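PDB 4NT1: accelerated-cell-death 11, which selectively transfers ceramide-1-phosphate and phytoceramide-1-phosphate between membranes and leaves ceramide itself, which lacks the phosphate headgroup, untransported. Local coordinates for residues A[18-22]-A[186-190]; A[50-55]-A[155-160]; A[82-86]-A[98-102]; A[119-123]-A[177-181]. One frame throughout, in Å; residues are numbered along the deposited sequence.

Interaction 1 of 4, residues A[18-22]-A[186-190]; sequences FKKLA and SSAPL
In the all-helical GLTP fold, where small residues face each other two helices can draw close, and the crossing of helix 10-25 with the long helix 173-199 illustrates the rule. Segments 18-22 and 186-190 are both helical and run in broadly the same direction, their axes 42° apart (signed crossing angle 42°) and 8.3 Å from each other at closest approach. The tightest point is Ala22 against Ser186, CA to CA 5.1 Å. Ser186 (chi1 m) is the bump: its CB sits 3.4 Å from Phe18 O and 3.8 Å from Ala22 CB, and its OG lies 3.3 Å from Lys19 CA, so the serine fills the shallow hollow between one turn of the first helix and the next. Ala22 CB in turn rests 3.6 Å from Ser186 O and 4.3 Å from Pro189 CG. The ring of Pro189 is accommodated by a kink, since its nitrogen cannot bond to the preceding turn. Deeper in, larger side chains close the gap. Phe18 (chi1 m) also packs on Ala40 and Val44 of helix 34-51 and Leu109 of helix 98-121, and meets Tyr183 edge-to-face. Leu190 (chi1 t, chi2 p) fits between Phe18 and Leu21 (chi1 m, chi2 t): its CD2 lies near the plane of the Phe18 ring, 3.7 Å from CD1 of Phe18 and 4.1 Å from CD1 of Leu21.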
# COMPACT_ATOMS: atom_id res chain seq x y z
N PHE A 18 -8.16 -5.81 -5.33
CA PHE A 18 -8.50 -5.35 -3.99
C PHE A 18 -9.98 -5.52 -3.64
O PHE A 18 -10.32 -5.75 -2.49
CB PHE A 18 -7.94 -3.96 -3.74
CG PHE A 18 -6.47 -3.99 -3.46
CD1 PHE A 18 -5.99 -4.13 -2.16
CD2 PHE A 18 -5.55 -3.96 -4.51
CE1 PHE A 18 -4.62 -4.22 -1.91
CE2 PHE A 18 -4.19 -4.05 -4.26
CZ PHE A 18 -3.72 -4.17 -2.96
N LYS A 19 -10.84 -5.42 -4.65
CA LYS A 19 -12.24 -5.76 -4.47
C LYS A 19 -12.37 -7.18 -3.91
O LYS A 19 -13.12 -7.41 -2.97
CB LYS A 19 -12.99 -5.62 -5.80
CG LYS A 19 -14.48 -5.93 -5.69
CD LYS A 19 -15.21 -5.74 -7.01
CE LYS A 19 -15.80 -4.34 -7.12
NZ LYS A 19 -16.89 -4.13 -6.13
N LYS A 20 -11.61 -8.11 -4.48
CA LYS A 20 -11.65 -9.51 -4.02
C LYS A 20 -11.20 -9.66 -2.57
O LYS A 20 -11.80 -10.42 -1.81
CB LYS A 20 -10.79 -10.40 -4.91
CG LYS A 20 -11.35 -10.61 -6.31
CD LYS A 20 -10.38 -11.45 -7.14
CE LYS A 20 -10.87 -11.60 -8.57
NZ LYS A 20 -10.78 -10.32 -9.32
N LEU A 21 -10.14 -8.95 -2.20
CA LEU A 21 -9.65 -8.98 -0.82
C LEU A 21 -10.69 -8.37 0.12
O LEU A 21 -10.90 -8.90 1.21
CB LEU A 21 -8.29 -8.28 -0.71
CG LEU A 21 -7.16 -9.04 -1.41
CD1 LEU A 21 -5.85 -8.22 -1.47
CD2 LEU A 21 -6.93 -10.38 -0.71
N ALA A 22 -11.34 -7.28 -0.29
CA ALA A 22 -12.38 -6.66 0.55
C ALA A 22 -13.55 -7.63 0.78
O ALA A 22 -14.07 -7.75 1.89
CB ALA A 22 -12.86 -5.37 -0.07
N SER A 186 -12.12 -0.45 -1.26
CA SER A 186 -11.75 -1.83 -0.96
C SER A 186 -10.59 -1.89 0.04
O SER A 186 -10.59 -2.72 0.96
CB SER A 186 -11.36 -2.57 -2.24
OG SER A 186 -12.49 -2.75 -3.08
N SER A 187 -9.62 -1.00 -0.14
CA SER A 187 -8.42 -1.05 0.69
C SER A 187 -8.70 -0.64 2.12
O SER A 187 -8.04 -1.11 3.05
CB SER A 187 -7.29 -0.19 0.08
OG SER A 187 -7.60 1.19 0.13
N ALA A 188 -9.69 0.23 2.32
CA ALA A 188 -9.94 0.72 3.68
C ALA A 188 -10.26 -0.41 4.66
O ALA A 188 -9.60 -0.52 5.70
CB ALA A 188 -11.03 1.81 3.70
N PRO A 189 -11.24 -1.27 4.35
CA PRO A 189 -11.52 -2.38 5.27
C PRO A 189 -10.36 -3.37 5.38
O PRO A 189 -10.18 -3.97 6.44
CB PRO A 189 -12.75 -3.08 4.64
CG PRO A 189 -12.81 -2.58 3.24
CD PRO A 189 -12.19 -1.22 3.22
N LEU A 190 -9.61 -3.57 4.29
CA LEU A 190 -8.44 -4.44 4.32
C LEU A 190 -7.37 -3.93 5.27
O LEU A 190 -6.79 -4.68 6.08
CB LEU A 190 -7.87 -4.58 2.89
CG LEU A 190 -6.55 -5.35 2.79
CD1 LEU A 190 -6.76 -6.76 3.28
CD2 LEU A 190 -6.01 -5.30 1.35

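Interaction 2 of 4, residues A[50-55]-A[155-160]; sequences CLGIAF and GMYALP
In this GLTP fold the turn that follows helix 34-51 packs on the loop between helices 146-155 and 162-168. Gly52 is the first residue to leave helical angles, with phi 93° and psi -165°, at which a CB would jam against the preceding carbonyl; a short 3-10 turn through Ala54 comes next, with Phe55 N bonded to Gly52 O (3.0 Å). Opposite, 156-157 form another 3-10 turn, and Leu159 and Pro160 are extended. Ala54 packs directly on Gly155, CA to CA 3.9 Å, a closeness that leaves no room for a CB on Gly155; Leu51 and Leu159 are 5.4 Å apart by CA. Met156 (m, m, t) starts away from the partner but curls back, bringing CE to 3.9 Å from Phe55 CZ and SD to 4.2 Å from Ala54 CB. Leu159 (m, t) sets off sideways before its end closes in: its CD2 is 4.2 Å from Leu51 CB and, near the ring plane, 4.1 Å from CE1 of Phe55 (chi1 m, chi2 86°). That ring lies about 8 Å from the side chain of His144, which binds the ceramide-1-phosphate-type lipid. Ile53 (t, p) sends its end outward while CG2 stays 3.9 Å from Ala158 CB. Water 1 bridges the backbones, donating to Leu51 O and Gly155 O (2.8 Å each) and accepting from Ala54 N at 2.9 Å.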
# COMPACT_ATOMS: atom_id res chain seq x y z
N CYS A 50 6.15 5.41 -10.69
CA CYS A 50 5.43 6.43 -11.46
C CYS A 50 5.57 7.81 -10.84
O CYS A 50 5.67 8.79 -11.57
CB CYS A 50 3.95 6.07 -11.59
SG CYS A 50 3.62 4.70 -12.71
N LEU A 51 5.56 7.89 -9.51
CA LEU A 51 5.62 9.17 -8.81
C LEU A 51 7.00 9.83 -8.86
O LEU A 51 7.15 11.02 -8.57
CB LEU A 51 5.17 9.02 -7.36
CG LEU A 51 3.76 8.46 -7.20
CD1 LEU A 51 3.42 8.29 -5.73
CD2 LEU A 51 2.78 9.39 -7.89
N GLY A 52 8.02 9.05 -9.21
CA GLY A 52 9.36 9.60 -9.38
C GLY A 52 10.26 9.54 -8.16
O GLY A 52 9.99 8.84 -7.18
N ILE A 53 11.34 10.30 -8.23
CA ILE A 53 12.42 10.20 -7.24
C ILE A 53 12.02 10.50 -5.80
O ILE A 53 12.64 10.01 -4.86
CB ILE A 53 13.63 11.07 -7.67
CG1 ILE A 53 14.75 10.99 -6.63
CG2 ILE A 53 13.21 12.52 -7.91
CD1 ILE A 53 15.36 9.61 -6.50
N ALA A 54 10.96 11.28 -5.60
CA ALA A 54 10.51 11.57 -4.24
C ALA A 54 10.25 10.27 -3.50
O ALA A 54 10.44 10.17 -2.28
CB ALA A 54 9.26 12.45 -4.25
N PHE A 55 9.81 9.26 -4.24
CA PHE A 55 9.37 8.00 -3.65
C PHE A 55 10.34 6.84 -3.87
O PHE A 55 9.95 5.68 -3.81
CB PHE A 55 7.95 7.66 -4.12
CG PHE A 55 6.93 8.64 -3.62
CD1 PHE A 55 6.67 9.80 -4.31
CD2 PHE A 55 6.29 8.42 -2.41
CE1 PHE A 55 5.76 10.73 -3.83
CE2 PHE A 55 5.37 9.32 -1.92
CZ PHE A 55 5.10 10.49 -2.64
N GLY A 155 12.34 15.84 -3.91
CA GLY A 155 11.93 15.12 -5.10
C GLY A 155 10.54 15.46 -5.60
O GLY A 155 10.15 15.05 -6.70
N MET A 156 9.78 16.22 -4.81
CA MET A 156 8.40 16.54 -5.16
C MET A 156 8.27 17.33 -6.46
O MET A 156 7.26 17.24 -7.15
CB MET A 156 7.70 17.28 -4.02
CG MET A 156 7.34 16.40 -2.83
SD MET A 156 6.19 15.06 -3.24
CE MET A 156 6.23 14.14 -1.71
N TYR A 157 9.29 18.11 -6.80
CA TYR A 157 9.26 18.92 -8.02
C TYR A 157 9.24 18.02 -9.25
O TYR A 157 8.80 18.42 -10.32
CB TYR A 157 10.48 19.83 -8.09
N ALA A 158 9.71 16.79 -9.06
CA ALA A 158 9.84 15.84 -10.16
C ALA A 158 8.65 14.89 -10.26
O ALA A 158 8.72 13.89 -10.96
CB ALA A 158 11.14 15.06 -10.03
N LEU A 159 7.58 15.18 -9.54
CA LEU A 159 6.35 14.43 -9.74
C LEU A 159 5.89 14.61 -11.17
O LEU A 159 6.06 15.69 -11.74
CB LEU A 159 5.25 14.92 -8.80
CG LEU A 159 5.37 14.64 -7.31
CD1 LEU A 159 4.47 15.57 -6.51
CD2 LEU A 159 5.03 13.18 -7.01
N PRO A 160 5.29 13.58 -11.76
CA PRO A 160 4.65 13.79 -13.06
C PRO A 160 3.45 14.73 -12.88
O PRO A 160 2.92 14.82 -11.77
CB PRO A 160 4.15 12.39 -13.43
CG PRO A 160 3.93 11.71 -12.11
CD PRO A 160 5.05 12.22 -11.23
O HOH W 1 9.24 12.53 -7.56
O HOH W 2 11.22 11.81 -10.99

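Interaction 3 of 4, residues A[82-86]-A[98-102]; sequences MMDKD and HTRNL
Thr99 sets its side chain against Met83 and Asp86 near the start of helix 98-121, its OG1 3.4 Å from Met83 CG. The carboxylate of Asp86 (chi1 m) receives two hydrogen bonds from this one threonine, since OD2 accepts from Thr99 OG1 at 2.7 Å and from Thr99 N at 3.0 Å. A backbone NH in the first turn of a helix has no carbonyl before it to bond, and the acid of another helix supplies the acceptor. Water 4 extends the arrangement, donating to Asp86 OD1 (2.6 Å) and accepting from His98 N (2.9 Å). Both segments are helical; the axes of 82-86 and 98-102 are 9.5 Å apart at closest approach and cross at -126°, with Met83 and Thr99 nearest at 5.7 Å between CA atoms and Met82 and His98 at 6.9 Å. In the GLTP fold this crossing packs helix 79-88 on the beginning of helix 98-121, which carries the lipid-binding residues Arg100 and Arg104; Arg100 itself points away from helix 79-88. Met82 (t, t, p) lays CG 3.5 Å from His98 CB, with SD oblique to the His98 ring, 4.9 Å from its centroid. Leu102 (t, p) receives both methionines at CD2, Met82 CE at 3.9 Å and the SD of Met83 (m, t, p) at 3.8 Å, while Phe198 of helix 173-199 packs on Met83, Thr99 and Leu102.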
# COMPACT_ATOMS: atom_id res chain seq x y z
N MET A 82 0.26 -17.05 9.42
CA MET A 82 1.58 -16.45 9.27
C MET A 82 1.98 -15.69 10.53
O MET A 82 3.07 -15.88 11.07
CB MET A 82 1.57 -15.50 8.07
CG MET A 82 2.91 -15.00 7.62
SD MET A 82 2.74 -13.80 6.27
CE MET A 82 2.23 -12.34 7.20
N MET A 83 1.08 -14.84 11.02
CA MET A 83 1.37 -14.05 12.21
C MET A 83 1.43 -14.89 13.47
O MET A 83 2.27 -14.65 14.34
CB MET A 83 0.36 -12.91 12.37
CG MET A 83 0.56 -11.83 11.34
SD MET A 83 -0.66 -10.53 11.46
CE MET A 83 -0.10 -9.68 12.95
N ASP A 84 0.53 -15.87 13.58
CA ASP A 84 0.54 -16.74 14.76
C ASP A 84 1.90 -17.45 14.89
O ASP A 84 2.41 -17.61 16.00
CB ASP A 84 -0.60 -17.76 14.70
CG ASP A 84 -1.96 -17.17 15.07
OD1 ASP A 84 -2.02 -16.06 15.64
OD2 ASP A 84 -2.98 -17.84 14.79
N LYS A 85 2.48 -17.89 13.78
CA LYS A 85 3.77 -18.58 13.85
C LYS A 85 4.90 -17.64 14.32
O LYS A 85 5.82 -18.08 15.03
CB LYS A 85 4.13 -19.25 12.52
CG LYS A 85 3.15 -20.37 12.13
CD LYS A 85 3.37 -20.83 10.70
CE LYS A 85 4.56 -21.76 10.59
NZ LYS A 85 4.29 -23.07 11.28
N ASP A 86 4.82 -16.37 13.95
CA ASP A 86 5.80 -15.39 14.44
C ASP A 86 5.60 -15.14 15.94
O ASP A 86 6.57 -14.94 16.67
CB ASP A 86 5.70 -14.07 13.68
CG ASP A 86 6.44 -14.10 12.36
OD1 ASP A 86 7.34 -14.96 12.18
OD2 ASP A 86 6.15 -13.25 11.49
N HIS A 98 8.03 -12.35 8.57
CA HIS A 98 6.83 -12.19 7.75
C HIS A 98 5.95 -11.06 8.28
O HIS A 98 5.41 -10.27 7.51
CB HIS A 98 6.05 -13.51 7.73
CG HIS A 98 6.79 -14.63 7.08
ND1 HIS A 98 6.78 -15.91 7.58
CD2 HIS A 98 7.55 -14.67 5.96
CE1 HIS A 98 7.50 -16.70 6.80
NE2 HIS A 98 7.98 -15.97 5.81
N THR A 99 5.82 -11.00 9.60
CA THR A 99 4.91 -10.06 10.24
C THR A 99 5.45 -8.64 10.17
O THR A 99 4.70 -7.68 9.94
CB THR A 99 4.64 -10.46 11.68
OG1 THR A 99 3.98 -11.73 11.70
CG2 THR A 99 3.76 -9.43 12.37
N ARG A 100 6.76 -8.50 10.34
CA ARG A 100 7.40 -7.19 10.15
C ARG A 100 7.21 -6.70 8.72
O ARG A 100 6.88 -5.53 8.49
CB ARG A 100 8.90 -7.27 10.49
CG ARG A 100 9.66 -5.97 10.28
CD ARG A 100 11.07 -6.06 10.88
NE ARG A 100 11.83 -4.84 10.67
CZ ARG A 100 12.03 -3.91 11.60
NH1 ARG A 100 11.54 -4.07 12.82
NH2 ARG A 100 12.74 -2.83 11.30
N ASN A 101 7.42 -7.58 7.75
CA ASN A 101 7.24 -7.19 6.36
C ASN A 101 5.79 -6.87 6.05
O ASN A 101 5.51 -5.92 5.32
CB ASN A 101 7.83 -8.24 5.42
CG ASN A 101 9.35 -8.27 5.50
OD1 ASN A 101 9.96 -7.30 5.92
ND2 ASN A 101 9.94 -9.37 5.11
N LEU A 102 4.87 -7.61 6.67
CA LEU A 102 3.45 -7.30 6.54
C LEU A 102 3.12 -5.88 7.00
O LEU A 102 2.35 -5.17 6.33
CB LEU A 102 2.59 -8.31 7.31
CG LEU A 102 1.07 -8.06 7.24
CD1 LEU A 102 0.55 -8.12 5.79
CD2 LEU A 102 0.32 -9.06 8.11
O HOH W 3 5.02 -17.22 9.61
O HOH W 4 8.62 -14.89 9.88

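Interaction 4 of 4, residues A[119-123]-A[177-181]; sequences IIASE and KIHMQ
Segment 119-123 takes in the last turn of helix 98-121, with Ser122 the first residue to leave helical angles and Glu123 extended (phi -47°, psi 131°); segment 177-181 is helical throughout. The nearest CA atoms, those of Ile120 and Lys177, are 6.5 Å apart. Two helices of the GLTP fold, 98-121 and 173-199, thus meet through an apolar interior bordered by charge. Ile120 (m, t) is at the centre: its CD1 lies 4.0 Å from Met180 CB and its CG2 3.9 Å from Lys177 CE. On the buried side, Met180 (m, t, t) reaches along its extended chain to place CE 3.9 Å from Ile119 CD1, and Ile119 also packs on Pro131 of helix 129-139. Toward the solvent, Lys177 keeps all four chi angles near t, so its methylenes pass Ile120 before the ammonium meets the acid just beyond the helix end. There Lys177 NZ donates to Glu123 OE1 in a salt bridge of 3.2 Å.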
# COMPACT_ATOMS: atom_id res chain seq x y z
N ILE A 119 -6.10 12.77 -4.51
CA ILE A 119 -6.24 13.06 -5.93
C ILE A 119 -7.71 13.34 -6.24
O ILE A 119 -8.04 14.34 -6.88
CB ILE A 119 -5.70 11.91 -6.80
CG1 ILE A 119 -4.17 11.86 -6.71
CG2 ILE A 119 -6.15 12.10 -8.24
CD1 ILE A 119 -3.54 10.73 -7.49
N ILE A 120 -8.59 12.46 -5.78
CA ILE A 120 -10.02 12.67 -6.00
C ILE A 120 -10.50 13.99 -5.39
O ILE A 120 -11.21 14.76 -6.04
CB ILE A 120 -10.85 11.48 -5.45
CG1 ILE A 120 -10.51 10.22 -6.26
CG2 ILE A 120 -12.34 11.77 -5.54
CD1 ILE A 120 -10.87 8.91 -5.55
N ALA A 121 -10.08 14.25 -4.16
CA ALA A 121 -10.50 15.45 -3.44
C ALA A 121 -9.96 16.74 -4.08
O ALA A 121 -10.54 17.81 -3.91
CB ALA A 121 -10.07 15.36 -1.98
N SER A 122 -8.86 16.64 -4.80
CA SER A 122 -8.28 17.84 -5.41
C SER A 122 -8.62 17.99 -6.89
O SER A 122 -7.98 18.76 -7.60
CB SER A 122 -6.77 17.86 -5.21
OG SER A 122 -6.17 16.81 -5.93
N GLU A 123 -9.64 17.27 -7.36
CA GLU A 123 -10.05 17.33 -8.76
C GLU A 123 -10.15 18.79 -9.22
O GLU A 123 -10.77 19.62 -8.55
CB GLU A 123 -11.39 16.63 -8.94
CG GLU A 123 -11.83 16.49 -10.38
CD GLU A 123 -13.17 15.79 -10.51
OE1 GLU A 123 -13.74 15.38 -9.46
OE2 GLU A 123 -13.66 15.65 -11.65
N LYS A 177 -11.01 8.19 -11.86
CA LYS A 177 -11.72 8.49 -10.61
C LYS A 177 -12.48 7.26 -10.12
O LYS A 177 -12.47 6.94 -8.94
CB LYS A 177 -12.68 9.66 -10.79
CG LYS A 177 -13.32 10.15 -9.50
CD LYS A 177 -14.28 11.31 -9.80
CE LYS A 177 -14.82 11.94 -8.52
NZ LYS A 177 -15.78 13.04 -8.85
N ILE A 178 -13.14 6.57 -11.04
CA ILE A 178 -13.93 5.40 -10.64
C ILE A 178 -13.06 4.30 -10.03
O ILE A 178 -13.39 3.73 -8.98
CB ILE A 178 -14.74 4.86 -11.82
CG1 ILE A 178 -15.97 5.74 -12.03
CG2 ILE A 178 -15.14 3.41 -11.58
CD1 ILE A 178 -16.56 5.67 -13.41
N HIS A 179 -11.94 4.00 -10.67
CA HIS A 179 -11.11 2.91 -10.19
C HIS A 179 -10.25 3.29 -8.99
O HIS A 179 -9.97 2.44 -8.14
CB HIS A 179 -10.27 2.33 -11.31
CG HIS A 179 -11.09 1.57 -12.31
ND1 HIS A 179 -11.41 0.24 -12.14
CD2 HIS A 179 -11.69 1.96 -13.46
CE1 HIS A 179 -12.15 -0.16 -13.16
NE2 HIS A 179 -12.34 0.86 -13.97
N MET A 180 -9.87 4.56 -8.90
CA MET A 180 -9.19 5.03 -7.69
C MET A 180 -10.13 4.95 -6.50
O MET A 180 -9.77 4.44 -5.43
CB MET A 180 -8.68 6.47 -7.87
CG MET A 180 -7.42 6.58 -8.72
SD MET A 180 -6.77 8.27 -8.71
CE MET A 180 -5.33 8.10 -9.75
N GLN A 181 -11.35 5.43 -6.68
CA GLN A 181 -12.34 5.37 -5.60
C GLN A 181 -12.63 3.91 -5.22
O GLN A 181 -12.89 3.60 -4.07
CB GLN A 181 -13.63 6.06 -6.01
CG GLN A 181 -14.66 6.08 -4.89
CD GLN A 181 -14.20 6.93 -3.72
OE1 GLN A 181 -14.00 6.43 -2.62
NE2 GLN A 181 -14.04 8.22 -3.97

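Two long helices recur in these contacts: helix 173-199 serves interactions 1 and 4, and helix 98-121 serves interactions 3 and 4, whose centres are 33 Å apart. Interaction 3 is the most buried, yet it is also where a carboxylate and threonine pair inside the protein; interaction 4, partly exposed, puts its charged pair at the solvent edge instead. Interaction 1 depends on shape, small residues letting helices approach, whereas interaction 2, a meeting of loops, uses water to satisfy backbone groups. Interactions 2 and 3 lie on opposite sides of the chain's centre, each near lipid-binding residues, while interactions 1 and 4 are remote from them.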